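Local structure of monoglyceride lipase (Saccharomyces cerevisiae, 4ZWN) at residues Ile76-Asn87 with Ser306-Phe317. The protein hydrolyses monoacylglycerols, preferring monounsaturated ones, to free fatty acids and glycerol, and also takes part in breaking down fatty acid ethyl esters. The protein carries 2 engineered substitutions. Residues are numbered along the deposited sequence; the frame is centred on the assembly and turned at random.
Sequences IQFRLMDHLSLN and SLETDKVFNTVF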
# COMPACT_ATOMS: atom_id res chain seq x y z
N ILE A 76 -7.40 -8.37 1.40
CA ILE A 76 -6.52 -7.91 2.48
C ILE A 76 -6.92 -6.51 2.94
O ILE A 76 -6.82 -6.18 4.12
CB ILE A 76 -5.04 -7.93 2.05
CG1 ILE A 76 -4.65 -9.31 1.53
CG2 ILE A 76 -4.13 -7.52 3.20
CD1 ILE A 76 -4.79 -10.42 2.57
N GLN A 77 -7.41 -5.70 2.01
CA GLN A 77 -7.80 -4.33 2.35
C GLN A 77 -9.28 -4.21 2.70
O GLN A 77 -9.78 -3.10 2.86
CB GLN A 77 -7.44 -3.38 1.21
CG GLN A 77 -6.14 -2.63 1.43
CD GLN A 77 -4.96 -3.56 1.65
OE1 GLN A 77 -4.50 -3.74 2.77
NE2 GLN A 77 -4.47 -4.14 0.56
N PHE A 78 -9.97 -5.34 2.83
CA PHE A 78 -11.38 -5.34 3.22
C PHE A 78 -11.59 -4.63 4.56
O PHE A 78 -12.49 -3.79 4.69
CB PHE A 78 -11.93 -6.76 3.32
CG PHE A 78 -12.35 -7.35 2.00
CD1 PHE A 78 -12.11 -6.66 0.81
CD2 PHE A 78 -12.98 -8.58 1.94
CE1 PHE A 78 -12.50 -7.21 -0.41
CE2 PHE A 78 -13.36 -9.12 0.73
CZ PHE A 78 -13.12 -8.43 -0.44
N ARG A 79 -10.77 -4.99 5.54
CA ARG A 79 -10.87 -4.44 6.88
C ARG A 79 -10.78 -2.91 6.86
O ARG A 79 -11.53 -2.22 7.55
CB ARG A 79 -9.77 -5.03 7.77
CG ARG A 79 -9.97 -4.91 9.27
CD ARG A 79 -8.80 -5.56 9.99
NE ARG A 79 -8.94 -5.56 11.45
CZ ARG A 79 -8.02 -6.05 12.28
NH1 ARG A 79 -6.91 -6.59 11.80
NH2 ARG A 79 -8.22 -6.01 13.59
N LEU A 80 -9.87 -2.39 6.05
CA LEU A 80 -9.66 -0.95 5.95
C LEU A 80 -10.82 -0.26 5.23
O LEU A 80 -11.35 0.75 5.70
CB LEU A 80 -8.35 -0.64 5.24
CG LEU A 80 -8.05 0.84 5.00
CD1 LEU A 80 -8.01 1.60 6.32
CD2 LEU A 80 -6.74 0.99 4.25
N MET A 81 -11.20 -0.81 4.08
CA MET A 81 -12.27 -0.24 3.26
C MET A 81 -13.61 -0.27 3.99
O MET A 81 -14.44 0.63 3.82
CB MET A 81 -12.37 -0.98 1.93
CG MET A 81 -11.14 -0.81 1.05
SD MET A 81 -11.29 -1.51 -0.60
CE MET A 81 -11.22 -3.27 -0.24
N ASP A 82 -13.83 -1.31 4.79
CA ASP A 82 -15.06 -1.44 5.55
C ASP A 82 -15.19 -0.31 6.58
O ASP A 82 -16.23 0.33 6.68
CB ASP A 82 -15.13 -2.80 6.25
CG ASP A 82 -16.52 -3.13 6.78
OD1 ASP A 82 -17.51 -2.78 6.10
OD2 ASP A 82 -16.62 -3.73 7.87
N HIS A 83 -14.11 -0.07 7.33
CA HIS A 83 -14.11 0.99 8.33
C HIS A 83 -14.18 2.38 7.70
O HIS A 83 -14.83 3.27 8.23
CB HIS A 83 -12.87 0.89 9.22
CG HIS A 83 -12.95 -0.18 10.27
ND1 HIS A 83 -12.90 -1.52 9.96
CD2 HIS A 83 -13.08 -0.10 11.61
CE1 HIS A 83 -13.00 -2.23 11.08
NE2 HIS A 83 -13.10 -1.39 12.09
N LEU A 84 -13.51 2.55 6.56
CA LEU A 84 -13.58 3.82 5.84
C LEU A 84 -14.99 4.09 5.35
O LEU A 84 -15.47 5.23 5.39
CB LEU A 84 -12.60 3.83 4.66
CG LEU A 84 -11.12 4.01 4.99
CD1 LEU A 84 -10.27 3.85 3.74
CD2 LEU A 84 -10.87 5.37 5.63
N SER A 85 -15.67 3.04 4.88
CA SER A 85 -17.03 3.15 4.38
C SER A 85 -17.98 3.61 5.49
O SER A 85 -18.89 4.41 5.25
CB SER A 85 -17.50 1.82 3.80
OG SER A 85 -18.82 1.91 3.30
N LEU A 86 -17.76 3.09 6.70
CA LEU A 86 -18.57 3.45 7.85
C LEU A 86 -18.35 4.89 8.31
O LEU A 86 -19.20 5.47 8.97
CB LEU A 86 -18.28 2.50 9.02
CG LEU A 86 -18.79 1.06 8.87
CD1 LEU A 86 -18.25 0.19 9.99
CD2 LEU A 86 -20.30 1.03 8.86
N ASN A 87 -17.20 5.45 7.96
CA ASN A 87 -16.83 6.78 8.43
C ASN A 87 -16.81 7.84 7.34
O ASN A 87 -16.12 8.86 7.46
CB ASN A 87 -15.48 6.74 9.14
CG ASN A 87 -15.54 5.96 10.43
OD1 ASN A 87 -15.80 6.52 11.50
ND2 ASN A 87 -15.30 4.65 10.35
N SER A 306 -4.33 -4.13 8.24
CA SER A 306 -5.04 -5.25 7.63
C SER A 306 -5.06 -6.52 8.48
O SER A 306 -6.12 -7.13 8.65
CB SER A 306 -4.43 -5.57 6.26
OG SER A 306 -3.07 -5.93 6.39
N LEU A 307 -3.91 -6.91 9.01
CA LEU A 307 -3.79 -8.23 9.62
C LEU A 307 -3.43 -8.21 11.10
O LEU A 307 -3.25 -9.27 11.71
CB LEU A 307 -2.75 -9.05 8.84
CG LEU A 307 -3.09 -9.23 7.36
CD1 LEU A 307 -1.97 -9.92 6.60
CD2 LEU A 307 -4.41 -9.99 7.19
N GLU A 308 -3.33 -7.03 11.69
CA GLU A 308 -2.98 -6.93 13.11
C GLU A 308 -4.18 -7.09 14.03
O GLU A 308 -5.31 -7.29 13.57
CB GLU A 308 -2.28 -5.60 13.39
CG GLU A 308 -0.76 -5.66 13.34
CD GLU A 308 -0.17 -6.48 14.49
OE1 GLU A 308 -0.91 -6.81 15.44
OE2 GLU A 308 1.04 -6.78 14.44
N THR A 309 -3.93 -7.01 15.33
CA THR A 309 -4.98 -7.18 16.34
C THR A 309 -5.98 -6.04 16.28
O THR A 309 -5.70 -4.97 15.73
CB THR A 309 -4.40 -7.24 17.76
OG1 THR A 309 -3.81 -5.98 18.11
CG2 THR A 309 -3.35 -8.34 17.87
N ASP A 310 -7.16 -6.28 16.84
CA ASP A 310 -8.21 -5.26 16.91
C ASP A 310 -7.71 -4.02 17.64
O ASP A 310 -8.04 -2.90 17.27
CB ASP A 310 -9.46 -5.81 17.60
CG ASP A 310 -10.25 -6.74 16.70
OD1 ASP A 310 -9.76 -7.08 15.61
OD2 ASP A 310 -11.37 -7.12 17.09
N LYS A 311 -6.92 -4.24 18.69
CA LYS A 311 -6.38 -3.13 19.47
C LYS A 311 -5.48 -2.26 18.60
O LYS A 311 -5.63 -1.04 18.58
CB LYS A 311 -5.60 -3.66 20.68
CG LYS A 311 -5.01 -2.57 21.55
CD LYS A 311 -4.08 -3.15 22.60
CE LYS A 311 -3.47 -2.06 23.46
NZ LYS A 311 -2.55 -2.62 24.49
N VAL A 312 -4.57 -2.90 17.88
CA VAL A 312 -3.66 -2.19 16.99
C VAL A 312 -4.40 -1.49 15.86
O VAL A 312 -4.17 -0.30 15.60
CB VAL A 312 -2.60 -3.13 16.40
CG1 VAL A 312 -1.83 -2.44 15.28
CG2 VAL A 312 -1.65 -3.62 17.48
N PHE A 313 -5.29 -2.21 15.19
CA PHE A 313 -6.00 -1.67 14.04
C PHE A 313 -6.84 -0.45 14.41
O PHE A 313 -6.85 0.54 13.68
CB PHE A 313 -6.90 -2.73 13.40
CG PHE A 313 -7.71 -2.21 12.25
CD1 PHE A 313 -7.16 -2.11 10.98
CD2 PHE A 313 -9.03 -1.80 12.43
CE1 PHE A 313 -7.90 -1.62 9.92
CE2 PHE A 313 -9.77 -1.31 11.37
CZ PHE A 313 -9.20 -1.22 10.11
N ASN A 314 -7.54 -0.53 15.53
CA ASN A 314 -8.38 0.57 15.98
C ASN A 314 -7.57 1.83 16.22
O ASN A 314 -7.95 2.91 15.77
CB ASN A 314 -9.14 0.18 17.25
CG ASN A 314 -10.21 -0.86 16.99
OD1 ASN A 314 -10.75 -0.96 15.88
ND2 ASN A 314 -10.53 -1.65 18.01
N THR A 315 -6.45 1.69 16.92
CA THR A 315 -5.56 2.81 17.19
C THR A 315 -5.01 3.39 15.89
O THR A 315 -4.96 4.61 15.70
CB THR A 315 -4.38 2.39 18.09
OG1 THR A 315 -4.88 1.78 19.29
CG2 THR A 315 -3.52 3.59 18.45
N VAL A 316 -4.59 2.50 15.00
CA VAL A 316 -3.99 2.90 13.74
C VAL A 316 -5.02 3.55 12.80
O VAL A 316 -4.75 4.61 12.23
CB VAL A 316 -3.33 1.70 13.04
CG1 VAL A 316 -2.99 2.02 11.61
CG2 VAL A 316 -2.07 1.28 13.80
N PHE A 317 -6.19 2.94 12.67
CA PHE A 317 -7.22 3.46 11.78
C PHE A 317 -7.80 4.79 12.28
O PHE A 317 -8.11 5.67 11.47
CB PHE A 317 -8.36 2.46 11.59
CG PHE A 317 -9.54 3.03 10.87
CD1 PHE A 317 -9.50 3.22 9.50
CD2 PHE A 317 -10.69 3.39 11.56
CE1 PHE A 317 -10.59 3.76 8.83
CE2 PHE A 317 -11.77 3.93 10.89
CZ PHE A 317 -11.72 4.12 9.53
O HOH W 1 -2.01 -4.14 4.54
O HOH W 2 -11.27 -5.08 13.34
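R79 and F313 lie flat against each other where, in the alpha/beta-hydrolase fold, helix 78-86 crosses the start of the carboxy-terminal helix, residues 310-317, at -49°. The R79 chain is extended, with CG anti to the backbone N (chi1 -162°), and runs over one face of the F313 ring: R79 CG makes a CH-pi contact 4.0 Å from the ring centroid, and the guanidinium stacks almost parallel to the ring, an arrangement that a long, flat cation suits. R79 NH1 donates nearly straight to E308 O, at a modelled 2.5 Å that is doubtfully short, and more weakly to S306 O; both oxygens belong to the turn leading into helix 310-326. R79 NH2 forms a salt bridge with D310 OD1 (2.8 Å) in the first turn of that helix, the carboxylate and guanidinium planes turned 60° apart. With R79 replaced by alanine, D310 and the two carbonyls would probably lose their cationic partner and F313 the flat group stacked on it. E308 OE1 bonds to S212 OG, and the E308 side chain lies about 7 Å from that of H302, the residue inferred to serve in the charge relay.

Further along, H83 joins two aromatic rings. The edge of F313 points at the face of H83, CE2 sitting over the imidazole centre, while the H83 edge is directed at the face of F317, a pair of T-shaped contacts. H83 CB also rests over F317, 3.6 Å from its centroid. Imidazole offers a polar edge as well as a face: H83 ND1 donates to R79 O at 2.9 Å, which helps to hold the ring's rotation. The branched side chains of L80 and L84 bring methyl groups to the rim of F317, CD2 of L84 lying 3.6 Å from F317 CE1. N87 ND2 reaches the same rim while donating to H83 O, which lies in the N87 amide plane.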